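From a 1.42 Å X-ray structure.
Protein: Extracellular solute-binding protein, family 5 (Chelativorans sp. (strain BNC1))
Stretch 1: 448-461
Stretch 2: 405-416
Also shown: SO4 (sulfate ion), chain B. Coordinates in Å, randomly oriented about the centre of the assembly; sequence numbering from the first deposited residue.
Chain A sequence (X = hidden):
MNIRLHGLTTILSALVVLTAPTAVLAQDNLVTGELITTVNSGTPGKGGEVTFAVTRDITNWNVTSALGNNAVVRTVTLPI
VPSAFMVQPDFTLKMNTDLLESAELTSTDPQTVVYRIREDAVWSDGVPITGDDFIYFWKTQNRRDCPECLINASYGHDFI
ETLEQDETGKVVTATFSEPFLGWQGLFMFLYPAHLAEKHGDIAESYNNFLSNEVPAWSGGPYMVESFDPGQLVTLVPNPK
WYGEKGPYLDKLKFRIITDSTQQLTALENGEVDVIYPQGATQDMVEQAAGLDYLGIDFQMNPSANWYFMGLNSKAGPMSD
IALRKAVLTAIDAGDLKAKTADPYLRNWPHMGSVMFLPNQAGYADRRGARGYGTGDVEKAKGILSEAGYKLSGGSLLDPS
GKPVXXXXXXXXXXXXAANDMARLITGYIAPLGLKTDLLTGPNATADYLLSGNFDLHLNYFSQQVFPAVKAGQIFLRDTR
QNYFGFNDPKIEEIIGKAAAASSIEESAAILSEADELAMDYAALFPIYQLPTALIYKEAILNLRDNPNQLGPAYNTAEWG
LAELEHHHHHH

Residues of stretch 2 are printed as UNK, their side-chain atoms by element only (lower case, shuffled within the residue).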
# COMPACT_ATOMS: atom_id res chain seq x y z
N TYR A 448 14.70 -9.62 0.59
CA TYR A 448 15.84 -10.52 0.78
C TYR A 448 15.47 -11.99 0.59
O TYR A 448 16.34 -12.85 0.75
CB TYR A 448 16.46 -10.29 2.15
CG TYR A 448 17.12 -8.93 2.29
CD1 TYR A 448 17.74 -8.32 1.21
CD2 TYR A 448 17.12 -8.25 3.50
CE1 TYR A 448 18.34 -7.08 1.32
CE2 TYR A 448 17.72 -7.01 3.63
CZ TYR A 448 18.33 -6.43 2.53
OH TYR A 448 18.93 -5.20 2.63
N LEU A 449 14.23 -12.30 0.22
CA LEU A 449 13.88 -13.69 -0.06
C LEU A 449 14.69 -14.22 -1.24
O LEU A 449 14.93 -13.51 -2.22
CB LEU A 449 12.39 -13.82 -0.37
CG LEU A 449 11.42 -13.60 0.78
CD1 LEU A 449 9.99 -13.49 0.26
CD2 LEU A 449 11.53 -14.71 1.81
N LEU A 450 15.08 -15.49 -1.14
CA LEU A 450 15.76 -16.21 -2.21
C LEU A 450 15.09 -17.56 -2.38
O LEU A 450 14.54 -18.12 -1.42
CB LEU A 450 17.23 -16.46 -1.86
CG LEU A 450 18.07 -15.21 -1.59
CD1 LEU A 450 19.38 -15.63 -0.94
CD2 LEU A 450 18.32 -14.44 -2.86
N SER A 451 15.17 -18.11 -3.60
CA SER A 451 14.63 -19.45 -3.80
C SER A 451 15.19 -20.43 -2.79
O SER A 451 14.51 -21.40 -2.42
CB SER A 451 14.92 -19.94 -5.21
OG SER A 451 14.27 -19.17 -6.18
N GLY A 452 16.42 -20.21 -2.34
CA GLY A 452 17.07 -21.11 -1.43
C GLY A 452 17.03 -20.83 0.05
O GLY A 452 17.59 -21.64 0.80
N ASN A 453 16.37 -19.75 0.52
CA ASN A 453 16.48 -19.37 1.93
C ASN A 453 15.19 -19.38 2.73
O ASN A 453 15.18 -18.94 3.88
CB ASN A 453 17.21 -18.03 2.10
CG ASN A 453 16.37 -16.83 1.71
OD1 ASN A 453 15.21 -16.95 1.29
ND2 ASN A 453 16.94 -15.64 1.86
N PHE A 454 14.09 -19.90 2.18
CA PHE A 454 12.84 -19.98 2.93
C PHE A 454 11.98 -21.09 2.35
O PHE A 454 12.12 -21.48 1.19
CB PHE A 454 12.05 -18.65 2.91
CG PHE A 454 11.28 -18.42 1.63
CD1 PHE A 454 11.95 -18.08 0.47
CD2 PHE A 454 9.92 -18.56 1.59
CE1 PHE A 454 11.28 -17.87 -0.71
CE2 PHE A 454 9.22 -18.36 0.40
CZ PHE A 454 9.90 -18.01 -0.75
N ASP A 455 11.03 -21.56 3.15
CA ASP A 455 9.96 -22.42 2.67
C ASP A 455 8.59 -21.78 2.78
O ASP A 455 7.76 -21.93 1.87
CB ASP A 455 9.99 -23.74 3.46
CG ASP A 455 11.32 -24.43 3.38
OD1 ASP A 455 11.76 -24.72 2.24
OD2 ASP A 455 11.99 -24.64 4.41
N LEU A 456 8.36 -21.03 3.87
CA LEU A 456 7.11 -20.33 4.12
C LEU A 456 7.49 -18.93 4.58
O LEU A 456 8.52 -18.72 5.22
CB LEU A 456 6.32 -21.02 5.24
CG LEU A 456 5.97 -22.50 5.00
CD1 LEU A 456 5.39 -23.10 6.30
CD2 LEU A 456 4.98 -22.64 3.88
N HIS A 457 6.66 -17.95 4.22
CA HIS A 457 6.95 -16.55 4.57
C HIS A 457 5.65 -15.81 4.89
O HIS A 457 4.73 -15.81 4.06
CB HIS A 457 7.68 -15.84 3.43
CG HIS A 457 8.08 -14.43 3.72
ND1 HIS A 457 9.12 -14.11 4.55
CD2 HIS A 457 7.55 -13.25 3.30
CE1 HIS A 457 9.24 -12.79 4.62
NE2 HIS A 457 8.31 -12.25 3.86
N LEU A 458 5.58 -15.20 6.08
CA LEU A 458 4.44 -14.40 6.49
C LEU A 458 4.78 -12.93 6.32
O LEU A 458 5.79 -12.47 6.83
CB LEU A 458 4.11 -14.66 7.96
CG LEU A 458 3.45 -15.95 8.35
CD1 LEU A 458 3.56 -16.16 9.85
CD2 LEU A 458 1.98 -15.92 7.95
N ASN A 459 3.92 -12.21 5.61
CA ASN A 459 4.15 -10.78 5.37
C ASN A 459 2.80 -10.19 4.96
O ASN A 459 1.74 -10.81 5.18
CB ASN A 459 5.26 -10.61 4.32
CG ASN A 459 6.06 -9.33 4.47
OD1 ASN A 459 5.52 -8.27 4.78
ND2 ASN A 459 7.36 -9.43 4.22
N TYR A 460 2.82 -9.00 4.37
CA TYR A 460 1.60 -8.39 3.86
C TYR A 460 1.84 -7.82 2.46
O TYR A 460 2.96 -7.42 2.13
CB TYR A 460 1.03 -7.30 4.79
CG TYR A 460 1.89 -6.05 4.92
CD1 TYR A 460 1.78 -4.99 4.01
CD2 TYR A 460 2.83 -5.94 5.93
CE1 TYR A 460 2.58 -3.86 4.13
CE2 TYR A 460 3.63 -4.80 6.04
CZ TYR A 460 3.49 -3.78 5.14
OH TYR A 460 4.31 -2.66 5.25
N PHE A 461 0.78 -7.78 1.66
CA PHE A 461 0.74 -7.03 0.42
C PHE A 461 -0.16 -5.81 0.61
O PHE A 461 -1.13 -5.85 1.36
CB PHE A 461 0.18 -7.89 -0.72
CG PHE A 461 1.19 -8.78 -1.39
CD1 PHE A 461 2.37 -8.27 -1.85
CD2 PHE A 461 0.95 -10.14 -1.56
CE1 PHE A 461 3.30 -9.08 -2.48
CE2 PHE A 461 1.89 -10.95 -2.18
CZ PHE A 461 3.05 -10.42 -2.64
N UNK A 405 12.45 -32.08 5.39
CA UNK A 405 13.24 -31.16 6.20
C UNK A 405 12.35 -30.30 7.09
O UNK A 405 11.17 -30.06 6.80
o UNK A 405 14.96 -30.97 4.50
c UNK A 405 14.03 -30.23 5.28
N UNK A 406 12.95 -29.82 8.19
CA UNK A 406 12.31 -28.78 8.99
C UNK A 406 12.06 -27.56 8.10
O UNK A 406 12.94 -27.14 7.34
c UNK A 406 13.20 -28.41 10.16
o UNK A 406 13.34 -29.56 11.02
c UNK A 406 12.62 -27.27 10.95
N UNK A 407 10.85 -27.02 8.17
CA UNK A 407 10.44 -25.92 7.31
C UNK A 407 10.90 -24.59 7.89
O UNK A 407 10.71 -24.32 9.08
c UNK A 407 6.81 -27.09 6.60
c UNK A 407 8.32 -27.22 6.64
c UNK A 407 8.94 -25.92 7.18
c UNK A 407 8.87 -27.55 5.27
N UNK A 408 11.46 -23.75 7.03
CA UNK A 408 11.92 -22.42 7.42
C UNK A 408 10.77 -21.45 7.17
O UNK A 408 10.38 -21.23 6.02
n UNK A 408 14.58 -23.83 2.17
c UNK A 408 15.31 -22.94 5.66
n UNK A 408 16.41 -22.80 3.08
c UNK A 408 14.35 -22.93 6.86
c UNK A 408 15.23 -23.35 3.23
n UNK A 408 14.68 -23.43 4.44
c UNK A 408 13.14 -22.04 6.59
N UNK A 409 10.22 -20.90 8.25
CA UNK A 409 9.11 -19.96 8.21
C UNK A 409 9.63 -18.61 8.66
O UNK A 409 9.94 -18.44 9.84
c UNK A 409 5.65 -20.34 9.97
c UNK A 409 6.33 -18.78 8.13
c UNK A 409 7.97 -20.47 9.08
c UNK A 409 6.79 -19.52 9.36
N UNK A 410 9.78 -17.69 7.73
CA UNK A 410 10.33 -16.37 8.01
C UNK A 410 9.24 -15.30 7.97
O UNK A 410 8.18 -15.45 7.36
o UNK A 410 11.02 -15.90 5.72
c UNK A 410 11.47 -16.01 7.06
N UNK A 411 9.53 -14.19 8.65
CA UNK A 411 8.61 -13.06 8.69
C UNK A 411 9.39 -11.83 9.14
O UNK A 411 10.33 -11.94 9.93
c UNK A 411 8.01 -13.03 12.05
c UNK A 411 7.44 -13.34 9.63
c UNK A 411 8.35 -15.74 12.38
c UNK A 411 8.37 -13.54 13.30
c UNK A 411 8.00 -15.23 11.15
c UNK A 411 8.53 -14.90 13.45
c UNK A 411 7.83 -13.87 10.98
N UNK A 412 9.02 -10.65 8.65
CA UNK A 412 9.75 -9.43 9.00
C UNK A 412 9.42 -9.00 10.42
O UNK A 412 8.38 -9.37 10.97
c UNK A 412 9.22 -8.42 7.97
c UNK A 412 7.90 -10.39 7.73
c UNK A 412 7.81 -8.87 7.70
N UNK A 413 10.28 -8.20 11.04
CA UNK A 413 9.97 -7.68 12.37
C UNK A 413 8.98 -6.53 12.31
O UNK A 413 8.71 -5.95 11.26
c UNK A 413 11.61 -7.80 10.56
c UNK A 413 11.33 -7.20 12.89
c UNK A 413 12.10 -6.86 11.65
N UNK A 414 8.39 -6.24 13.47
CA UNK A 414 7.50 -5.11 13.64
C UNK A 414 6.02 -5.41 13.56
O UNK A 414 5.21 -4.47 13.59
N UNK A 415 5.63 -6.68 13.46
CA UNK A 415 4.22 -7.08 13.33
C UNK A 415 3.96 -8.20 14.32
O UNK A 415 4.10 -9.39 13.99
c UNK A 415 4.06 -6.29 10.98
c UNK A 415 4.36 -4.03 9.40
c UNK A 415 5.44 -4.87 9.61
c UNK A 415 3.90 -7.47 11.89
c UNK A 415 3.00 -5.41 10.77
c UNK A 415 5.28 -5.99 10.40
c UNK A 415 3.15 -4.30 9.98
o UNK A 415 4.50 -2.91 8.60
N UNK A 416 3.57 -7.86 15.55
CA UNK A 416 3.31 -8.91 16.56
C UNK A 416 2.32 -9.96 16.09
O UNK A 416 2.45 -11.14 16.44
c UNK A 416 3.41 -6.50 16.11
c UNK A 416 2.80 -8.12 17.77
c UNK A 416 3.32 -6.74 17.58
S SO4 B . 5.34 0.33 3.10
O1 SO4 B . 4.72 1.63 2.82
O2 SO4 B . 6.20 0.44 4.26
O3 SO4 B . 4.28 -0.69 3.35
O4 SO4 B . 6.14 -0.07 1.94
O HOH W 1 13.27 -27.06 4.49
O HOH W 2 14.23 -23.67 -0.44

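Position 405 has two side-chain atoms, one carbon and then one oxygen. They make no contact with stretch 1. This is Ser405.

Position 406 has a carbon carrying one oxygen and one carbon. The branch at CB identifies Thr406. Its side chain points away from stretch 1, but its carbonyl is used: a water donates to Thr406 O (2.9 Å) and to Asp455 OD2 (2.7 Å).

Position 407 has four carbons, forked at the second. They approach the side chain of Leu456. This is Leu407, with CD1 4.2 Å from Leu456 CD1.

Position 408 has three carbons, a nitrogen, and a carbon carrying two more nitrogens. The planar end lies beside the carboxylate of Asp455. This is Arg408. Arg408 NE donates to Asp455 OD2 (2.9 Å) and Arg408 NH2 to Asp455 OD1 (3.0 Å), a paired salt bridge. Arg408 NH1 donates to Gly452 O (2.8 Å). One guanidinium face lies against the backbone of Asn453 and Phe454. A second water accepts from Arg408 NH2 (2.6 Å) and donates to Ser451 O (3.0 Å).

Position 409 again has four carbons, forked at the second. They lie against Leu456 and Leu458. This is Leu409. Its CD1 is 3.7 Å from Leu456 CB and 4.0 Å from Leu458 CG.

Position 410 has one carbon and one oxygen. The oxygen meets the edge of the His457 ring. This is Ser410. Ser410 OG and His457 ND1 form a hydrogen bond of 2.9 Å in which either could be the donor.

Position 411 has one carbon, then a ring of six carbons. Its CB is 4.0 Å from Leu458 CB, while the ring leads away. This is Phe411.

Position 412 has three carbons closing a ring onto the backbone nitrogen. The ring approaches Leu458 O and Asn459. This is Pro412. Pro412 CD is 3.1 Å from Leu458 O, and Pro412 CG is 3.6 Å from Asn459 ND2.

Position 413 has the same closed ring but does not reach stretch 1. This is Pro413.

Position 414 has no side-chain atoms. Its phi of 98° would jam a CB against the preceding carbonyl. This is Gly414.

Position 415 has one carbon, then a six-carbon ring bearing an oxygen. It packs obliquely on Tyr460. This is Tyr415, at the N-cap position before a helix. Its ring centroid is 5.4 Å from that of Tyr460.

Position 416 has three carbons closed onto the backbone nitrogen, and no contact. This is Pro416.

The contact is built on two parallel strands. Leu456 N donates to Arg408 O (3.0 Å), Ser410 N to Leu456 O (3.0 Å), and Leu458 N to Ser410 O (2.9 Å). Leu456 and Leu409 pack on one face; His457 and Ser410 meet on the other. Asp455 secures the start, because its OD2 also accepts from Arg408 N (2.8 Å). The tyrosine pair lies beyond the bridged residues, where Tyr460 OH donates to sulfate O3 (2.7 Å).

Stretch 2 405-416: STLRLSFPPGYP
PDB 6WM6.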